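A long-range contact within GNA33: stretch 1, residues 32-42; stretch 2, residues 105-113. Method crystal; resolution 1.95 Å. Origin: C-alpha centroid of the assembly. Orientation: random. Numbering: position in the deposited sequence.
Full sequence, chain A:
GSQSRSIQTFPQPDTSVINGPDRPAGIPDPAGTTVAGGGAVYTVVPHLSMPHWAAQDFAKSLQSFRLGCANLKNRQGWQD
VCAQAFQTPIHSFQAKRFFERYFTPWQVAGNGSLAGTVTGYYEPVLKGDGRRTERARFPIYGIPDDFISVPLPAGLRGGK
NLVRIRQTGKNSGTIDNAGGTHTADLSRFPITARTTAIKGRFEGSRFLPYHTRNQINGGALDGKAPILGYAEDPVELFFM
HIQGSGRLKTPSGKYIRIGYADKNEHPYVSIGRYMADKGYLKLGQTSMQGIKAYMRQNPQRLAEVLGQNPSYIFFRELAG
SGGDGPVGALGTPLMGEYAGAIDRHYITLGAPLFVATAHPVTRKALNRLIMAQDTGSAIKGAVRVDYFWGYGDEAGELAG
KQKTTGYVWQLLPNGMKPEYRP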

# COMPACT_ATOMS: atom_id res chain seq x y z
N GLY A 32 -28.78 -12.99 -7.63
CA GLY A 32 -28.99 -13.93 -6.54
C GLY A 32 -27.99 -15.08 -6.48
O GLY A 32 -28.04 -15.88 -5.57
N THR A 33 -27.08 -15.17 -7.46
CA THR A 33 -26.06 -16.25 -7.47
C THR A 33 -25.09 -16.06 -6.31
O THR A 33 -24.67 -14.95 -6.02
N THR A 34 -24.75 -17.16 -5.64
CA THR A 34 -23.90 -17.08 -4.46
C THR A 34 -22.65 -17.95 -4.59
O THR A 34 -22.67 -18.99 -5.26
N VAL A 35 -21.57 -17.50 -3.95
CA VAL A 35 -20.33 -18.26 -3.78
C VAL A 35 -19.97 -18.04 -2.32
O VAL A 35 -20.20 -16.95 -1.78
N ALA A 36 -19.44 -19.06 -1.67
CA ALA A 36 -19.09 -18.94 -0.26
C ALA A 36 -17.75 -19.57 0.00
O ALA A 36 -17.37 -20.53 -0.66
N GLY A 37 -17.06 -19.05 1.00
CA GLY A 37 -15.78 -19.60 1.41
C GLY A 37 -15.20 -18.64 2.42
O GLY A 37 -15.37 -17.42 2.29
N GLY A 38 -14.58 -19.19 3.46
CA GLY A 38 -13.85 -18.42 4.46
C GLY A 38 -14.70 -17.58 5.39
O GLY A 38 -14.21 -16.59 5.94
N GLY A 39 -15.97 -17.98 5.57
CA GLY A 39 -16.99 -17.16 6.25
C GLY A 39 -17.62 -16.09 5.35
O GLY A 39 -18.62 -15.44 5.72
N ALA A 40 -17.05 -15.90 4.17
CA ALA A 40 -17.55 -14.92 3.21
C ALA A 40 -18.60 -15.48 2.25
O ALA A 40 -18.57 -16.66 1.87
N VAL A 41 -19.55 -14.62 1.90
CA VAL A 41 -20.59 -14.96 0.92
C VAL A 41 -20.70 -13.84 -0.14
O VAL A 41 -20.85 -12.67 0.18
N TYR A 42 -20.59 -14.22 -1.41
CA TYR A 42 -20.68 -13.26 -2.51
C TYR A 42 -21.99 -13.47 -3.26
O TYR A 42 -22.30 -14.59 -3.64
N PRO A 105 -21.69 -7.34 -10.68
CA PRO A 105 -21.40 -7.01 -9.29
C PRO A 105 -21.73 -8.15 -8.30
O PRO A 105 -22.81 -8.75 -8.34
N TRP A 106 -20.78 -8.43 -7.42
CA TRP A 106 -20.94 -9.42 -6.34
C TRP A 106 -20.87 -8.69 -5.02
O TRP A 106 -19.79 -8.26 -4.61
N GLN A 107 -22.03 -8.56 -4.37
CA GLN A 107 -22.09 -7.99 -3.02
C GLN A 107 -21.38 -8.92 -2.02
O GLN A 107 -21.56 -10.14 -2.06
N VAL A 108 -20.58 -8.33 -1.14
CA VAL A 108 -19.67 -9.08 -0.27
C VAL A 108 -20.17 -9.07 1.18
O VAL A 108 -20.41 -8.00 1.76
N ALA A 109 -20.38 -10.27 1.74
CA ALA A 109 -20.59 -10.40 3.18
C ALA A 109 -19.43 -11.15 3.82
O ALA A 109 -19.00 -12.18 3.32
N GLY A 110 -18.91 -10.59 4.90
CA GLY A 110 -17.90 -11.25 5.72
C GLY A 110 -18.48 -11.66 7.06
O GLY A 110 -18.90 -10.81 7.86
N ASN A 111 -18.50 -12.97 7.31
CA ASN A 111 -18.98 -13.52 8.58
C ASN A 111 -20.39 -13.02 8.94
O ASN A 111 -20.65 -12.61 10.08
N GLY A 112 -21.27 -13.06 7.94
CA GLY A 112 -22.68 -12.73 8.10
C GLY A 112 -23.04 -11.26 8.03
O GLY A 112 -24.23 -10.91 8.11
N SER A 113 -22.04 -10.40 7.85
CA SER A 113 -22.25 -8.96 7.85
C SER A 113 -21.78 -8.29 6.57
O SER A 113 -20.65 -8.49 6.10

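Strand 105-110 runs antiparallel to strand 40-42, and the side chains pack around this backbone ladder, burying 476 Å² in total. Pro105, at the start of stretch 2, lies out of reach. Trp106 makes the largest contribution: its CA-to-CB bond points toward stretch 1, and chi1 m with chi2 at 79° carries the indole across the hairpin of residues 34-42. Its CE3 lies 3.7 Å from Tyr42 CB, and the carbonyl Tyr42 O approaches the ring edge near its plane, 3.6 Å from Trp106 CE3. Farther out on the six-membered ring, Trp106 CH2 meets Thr33 CG2 at 3.7 Å, with Thr33 in the m rotamer, and Trp106 CZ3 lies 4.1 Å from CG2 of Val35 (t). One indole thus touches both strands of the hairpin and the loop residue before it.

Gln107 (t, t) points away and contributes through its backbone, Gln107 O lying 3.3 Å from Tyr42 CA in a CA-H...O contact. Val108 (t) shares a face of the sheet with Tyr42 (m); Val108 CG2 packs obliquely against the phenol ring, 3.9 Å from Tyr42 CD2, while the tyrosine hydroxyl is hydrogen-bonded elsewhere in the structure. On the other face, Ala109 pairs with Val41 (t), their backbones joined by hydrogen bonds from Val41 N to Ala109 O and from Ala109 N to Val41 O, both 2.9 Å.

Gly110 pairs with Ala40 without hydrogen bonds. Asn111 (m) sets off sideways, but its end comes nearer to stretch 1; an ideal CB on Gly39 would clash with Asn111 OD1, at 2.2 Å. Asn111 N donates to Gly39 O at 2.9 Å. Water 1 also donates to Gly39 O (2.7 Å) and accepts from Gly112 N (2.8 Å), bridging the two turns. Ser113 makes no contact with stretch 1.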

# COMPACT_ATOMS: atom_id res chain seq x y z
CB THR A 33 -25.29 -16.33 -8.83
OG1 THR A 33 -26.20 -16.66 -9.88
CG2 THR A 33 -24.19 -17.40 -8.80
CB THR A 34 -24.68 -17.43 -3.16
OG1 THR A 34 -25.51 -18.56 -3.41
CG2 THR A 34 -25.58 -16.30 -2.72
CB VAL A 35 -19.17 -17.72 -4.71
CG1 VAL A 35 -17.81 -18.23 -4.25
CG2 VAL A 35 -19.38 -18.11 -6.15
CB ALA A 36 -20.16 -19.61 0.61
CB ALA A 40 -16.40 -14.24 2.43
CB VAL A 41 -21.97 -15.29 1.61
CG1 VAL A 41 -23.06 -15.58 0.59
CG2 VAL A 41 -21.84 -16.49 2.54
CB TYR A 42 -19.53 -13.46 -3.47
CG TYR A 42 -18.14 -13.50 -2.86
CD1 TYR A 42 -17.61 -14.70 -2.42
CD2 TYR A 42 -17.33 -12.35 -2.80
CE1 TYR A 42 -16.34 -14.79 -1.87
CE2 TYR A 42 -16.02 -12.43 -2.26
CZ TYR A 42 -15.54 -13.67 -1.81
OH TYR A 42 -14.29 -13.83 -1.26
CB PRO A 105 -22.30 -5.77 -9.02
CG PRO A 105 -23.03 -5.49 -10.30
CD PRO A 105 -22.99 -6.77 -11.09
CB TRP A 106 -19.85 -10.49 -6.37
CG TRP A 106 -19.86 -11.32 -7.61
CD1 TRP A 106 -19.37 -10.97 -8.84
CD2 TRP A 106 -20.40 -12.64 -7.76
NE1 TRP A 106 -19.55 -12.00 -9.73
CE2 TRP A 106 -20.17 -13.04 -9.10
CE3 TRP A 106 -21.03 -13.55 -6.87
CZ2 TRP A 106 -20.55 -14.30 -9.58
CZ3 TRP A 106 -21.42 -14.81 -7.36
CH2 TRP A 106 -21.18 -15.17 -8.71
CB GLN A 107 -23.54 -7.76 -2.60
CG GLN A 107 -23.63 -7.11 -1.25
CD GLN A 107 -25.03 -6.63 -0.92
OE1 GLN A 107 -26.00 -7.36 -1.10
NE2 GLN A 107 -25.13 -5.40 -0.41
CB VAL A 108 -18.20 -8.56 -0.36
CG1 VAL A 108 -17.26 -9.41 0.53
CG2 VAL A 108 -17.69 -8.56 -1.82
CB ALA A 109 -21.93 -11.09 3.50
CB ASN A 111 -17.96 -13.22 9.68
CG ASN A 111 -16.61 -13.82 9.39
OD1 ASN A 111 -16.51 -15.01 9.06
ND2 ASN A 111 -15.55 -13.02 9.49
CB SER A 113 -21.58 -8.32 9.07
OG SER A 113 -21.81 -6.92 9.10
O HOH W 1 -20.86 -13.98 5.34